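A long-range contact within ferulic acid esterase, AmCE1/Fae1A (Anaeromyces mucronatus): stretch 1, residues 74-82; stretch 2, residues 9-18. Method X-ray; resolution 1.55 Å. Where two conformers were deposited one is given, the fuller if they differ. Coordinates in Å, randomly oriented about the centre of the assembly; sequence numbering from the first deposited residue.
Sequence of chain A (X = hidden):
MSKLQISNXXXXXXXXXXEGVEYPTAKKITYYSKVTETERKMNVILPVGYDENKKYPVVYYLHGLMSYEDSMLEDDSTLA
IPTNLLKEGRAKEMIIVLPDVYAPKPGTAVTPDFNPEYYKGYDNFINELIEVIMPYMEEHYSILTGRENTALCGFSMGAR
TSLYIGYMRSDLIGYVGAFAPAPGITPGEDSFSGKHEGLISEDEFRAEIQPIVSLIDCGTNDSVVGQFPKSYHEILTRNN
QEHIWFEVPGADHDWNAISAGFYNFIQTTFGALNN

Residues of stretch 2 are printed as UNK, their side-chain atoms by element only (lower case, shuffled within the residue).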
# COMPACT_ATOMS: atom_id res chain seq x y z
N GLU A 74 3.29 -10.84 8.92
CA GLU A 74 3.70 -11.10 10.29
C GLU A 74 2.69 -10.76 11.36
O GLU A 74 2.92 -11.09 12.54
CB GLU A 74 5.03 -10.36 10.61
CG GLU A 74 6.24 -10.94 9.88
CD GLU A 74 6.57 -12.40 10.24
OE1 GLU A 74 6.10 -12.96 11.26
OE2 GLU A 74 7.39 -12.99 9.48
N ASP A 75 1.57 -10.11 10.99
CA ASP A 75 0.42 -9.91 11.87
C ASP A 75 -0.79 -10.38 11.04
O ASP A 75 -0.80 -10.14 9.82
CB ASP A 75 0.27 -8.41 12.26
CG ASP A 75 -1.02 -8.11 12.96
OD1 ASP A 75 -1.97 -7.75 12.27
OD2 ASP A 75 -1.05 -8.17 14.20
N ASP A 76 -1.78 -10.97 11.67
CA ASP A 76 -2.91 -11.55 10.90
C ASP A 76 -3.85 -10.49 10.31
O ASP A 76 -4.78 -10.87 9.59
CB ASP A 76 -3.70 -12.52 11.80
CG ASP A 76 -3.07 -13.87 11.89
OD1 ASP A 76 -2.03 -14.14 11.22
OD2 ASP A 76 -3.63 -14.75 12.60
N SER A 77 -3.66 -9.18 10.57
CA SER A 77 -4.59 -8.21 10.01
C SER A 77 -4.66 -8.28 8.49
O SER A 77 -5.72 -8.04 7.95
CB SER A 77 -4.23 -6.77 10.43
OG SER A 77 -2.88 -6.49 10.08
N THR A 78 -3.55 -8.57 7.80
CA THR A 78 -3.57 -8.48 6.34
C THR A 78 -4.53 -9.51 5.76
O THR A 78 -5.33 -9.22 4.85
CB THR A 78 -2.13 -8.69 5.80
OG1 THR A 78 -1.32 -7.62 6.31
CG2 THR A 78 -2.05 -8.70 4.24
N LEU A 79 -4.38 -10.75 6.24
CA LEU A 79 -5.29 -11.82 5.78
C LEU A 79 -6.66 -11.75 6.40
O LEU A 79 -7.63 -12.20 5.78
CB LEU A 79 -4.69 -13.21 6.11
CG LEU A 79 -3.38 -13.54 5.41
CD1 LEU A 79 -2.82 -14.88 5.98
CD2 LEU A 79 -3.57 -13.61 3.88
N ALA A 80 -6.79 -11.24 7.63
CA ALA A 80 -8.10 -11.34 8.30
C ALA A 80 -9.06 -10.23 7.90
O ALA A 80 -10.27 -10.48 7.78
CB ALA A 80 -7.94 -11.34 9.83
N ILE A 81 -8.56 -9.02 7.74
CA ILE A 81 -9.46 -7.87 7.55
C ILE A 81 -10.36 -7.97 6.30
O ILE A 81 -11.59 -7.78 6.42
CB ILE A 81 -8.63 -6.55 7.53
CG1 ILE A 81 -8.31 -6.15 8.99
CG2 ILE A 81 -9.40 -5.41 6.79
CD1 ILE A 81 -7.29 -4.95 9.10
N PRO A 82 -9.79 -8.31 5.12
CA PRO A 82 -10.72 -8.31 3.96
C PRO A 82 -11.75 -9.42 4.05
O PRO A 82 -12.92 -9.18 3.69
CB PRO A 82 -9.78 -8.52 2.75
CG PRO A 82 -8.41 -8.00 3.24
CD PRO A 82 -8.35 -8.42 4.73
N UNK A 9 -9.41 3.29 15.10
CA UNK A 9 -8.75 2.01 15.40
C UNK A 9 -9.43 0.87 14.65
O UNK A 9 -10.56 1.00 14.16
o UNK A 9 -10.14 1.34 17.26
c UNK A 9 -8.79 1.65 16.90
c UNK A 9 -8.21 2.82 17.78
N UNK A 10 -8.71 -0.26 14.54
CA UNK A 10 -9.31 -1.45 13.97
C UNK A 10 -9.80 -2.33 15.15
O UNK A 10 -8.99 -2.75 15.96
c UNK A 10 -8.25 -2.22 13.15
s UNK A 10 -8.98 -3.76 12.43
N UNK A 11 -11.08 -2.63 15.22
CA UNK A 11 -11.55 -3.51 16.29
C UNK A 11 -10.84 -4.84 16.23
O UNK A 11 -10.53 -5.38 15.14
c UNK A 11 -13.42 -2.49 15.19
c UNK A 11 -13.04 -3.69 16.00
c UNK A 11 -12.18 -2.17 14.35
N UNK A 12 -10.55 -5.41 17.40
CA UNK A 12 -9.83 -6.67 17.38
C UNK A 12 -10.50 -7.73 16.54
O UNK A 12 -9.82 -8.53 15.89
c UNK A 12 -9.62 -7.20 18.81
o UNK A 12 -7.72 -5.70 18.95
o UNK A 12 -8.56 -6.48 20.82
c UNK A 12 -8.56 -6.40 19.58
N UNK A 13 -11.83 -7.79 16.52
CA UNK A 13 -12.44 -8.86 15.79
C UNK A 13 -12.29 -8.80 14.27
O UNK A 13 -12.50 -9.81 13.59
c UNK A 13 -16.21 -7.95 16.07
c UNK A 13 -14.72 -7.79 15.70
c UNK A 13 -16.97 -6.67 15.77
c UNK A 13 -13.92 -8.96 16.15
n UNK A 13 -18.45 -6.84 15.98
N UNK A 14 -11.92 -7.65 13.69
CA UNK A 14 -11.71 -7.63 12.26
C UNK A 14 -10.26 -7.96 11.92
O UNK A 14 -9.99 -8.50 10.84
c UNK A 14 -14.33 -6.68 10.78
c UNK A 14 -13.53 -6.06 11.72
c UNK A 14 -15.71 -6.55 10.87
c UNK A 14 -14.11 -5.28 12.72
c UNK A 14 -15.51 -5.12 12.81
o UNK A 14 -17.63 -5.61 11.99
c UNK A 14 -16.27 -5.76 11.88
c UNK A 14 -12.06 -6.24 11.67
N UNK A 15 -9.30 -7.70 12.83
CA UNK A 15 -7.90 -8.00 12.49
C UNK A 15 -7.42 -9.37 12.97
O UNK A 15 -6.26 -9.73 12.81
n UNK A 15 -3.97 -4.23 16.17
c UNK A 15 -6.96 -6.92 13.04
n UNK A 15 -2.46 -5.89 15.53
n UNK A 15 -4.71 -6.05 14.97
c UNK A 15 -3.71 -5.40 15.56
c UNK A 15 -7.12 -6.70 14.57
c UNK A 15 -6.12 -5.57 15.02
N UNK A 16 -8.35 -10.12 13.58
CA UNK A 16 -8.08 -11.46 14.14
C UNK A 16 -8.81 -12.51 13.28
O UNK A 16 -10.01 -12.30 12.89
c UNK A 16 -8.36 -12.87 16.28
o UNK A 16 -7.85 -10.52 16.35
c UNK A 16 -8.60 -11.50 15.62
N UNK A 17 -8.16 -13.65 13.04
CA UNK A 17 -8.87 -14.77 12.43
C UNK A 17 -9.90 -15.33 13.40
O UNK A 17 -9.57 -15.62 14.55
c UNK A 17 -7.90 -15.89 12.00
c UNK A 17 -7.04 -15.34 10.83
c UNK A 17 -6.08 -16.50 10.40
c UNK A 17 -5.20 -16.08 9.23
n UNK A 17 -4.20 -17.23 8.92
N UNK A 18 -11.15 -15.40 12.96
CA UNK A 18 -12.21 -15.97 13.78
C UNK A 18 -12.40 -17.47 13.59
O UNK A 18 -12.27 -18.00 12.47
c UNK A 18 -13.21 -13.31 14.97
n UNK A 18 -12.19 -12.52 15.25
c UNK A 18 -13.53 -15.23 13.40
c UNK A 18 -13.39 -13.70 13.53
o UNK A 18 -13.93 -13.80 15.86
O HOH W 1 -4.06 -8.67 14.05
O HOH W 2 -5.59 -14.15 14.26
O HOH W 3 -1.70 -16.68 9.75

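Position 9 has three side-chain atoms: a carbon carrying one oxygen and one carbon. It lies out of reach of stretch 1. This is Thr9.

Position 10 has one carbon followed by one sulfur. The sulfur sits 3.9 Å from Ile81 CD1, an apolar contact. This is Cys10, and the atom is its SG.

At position 11, three carbons close a ring onto the backbone N. It does not touch stretch 1. This is Pro11.

Position 12 has two carbons, the second carrying two oxygens. The side chain is exposed and remote from stretch 1. This is Asp12.

Position 13 has four carbons in a row ending in nitrogen, nearly fully extended beyond the first bond. It makes no contact. This is Lys13.

Position 14 has one carbon and then a six-carbon ring bearing one oxygen. The CA-to-CB bond points sideways and the ring end leads away from stretch 1. The close contact is made by the backbone: O of position 14 lies 3.4 Å from Ile81 CA, a CA-H...O contact. This is Tyr14. Its OH is hydrogen-bonded elsewhere in the structure.

Position 15 has three carbons, a nitrogen, and a carbon carrying two more nitrogens. One terminal nitrogen is 3.0 Å from Asp75 OD2. This is Arg15. Its NH2 donates to that oxygen in a salt bridge, with the carboxylate oxygen at the guanidinium edge, near its plane.

Position 16 has a carbon carrying one oxygen and one carbon. The side chain points away, but backbone C of position 16 lies 3.7 Å from Ala80 CB. This is Thr16. Its OG1 donates to Asp12 O at 2.8 Å.

Position 17 has four carbons in a row ending in nitrogen. The chain starts sideways and its end comes nearer, the nitrogen lying 4.0 Å from Leu79 CD1. This is Lys17. Its NZ is 4.4 Å from Asp76 OD1, beyond a salt bridge.

Position 18 has three carbons, the third carrying one oxygen and one nitrogen. It does not touch stretch 1. This is Gln18, whose NE2 donates to Thr16 O at 3.2 Å.

The contact combines charge, water and close backbone packing. Asp75 caps the helix through OD1, which accepts from Ser77 N at 2.8 Å, while its OD2 holds Arg15. Water 1 reinforces this link, donating to Arg15 O and Asp75 OD1 and accepting from Arg15 NE. Waters 2 and 3 join Lys17 to Asp76 through backbone N and NZ respectively. The small Ala80 side chain lets the backbone of stretch 2 pass close to the helix.

Stretch 2, residues 9-18: TCPDKYRTKQ
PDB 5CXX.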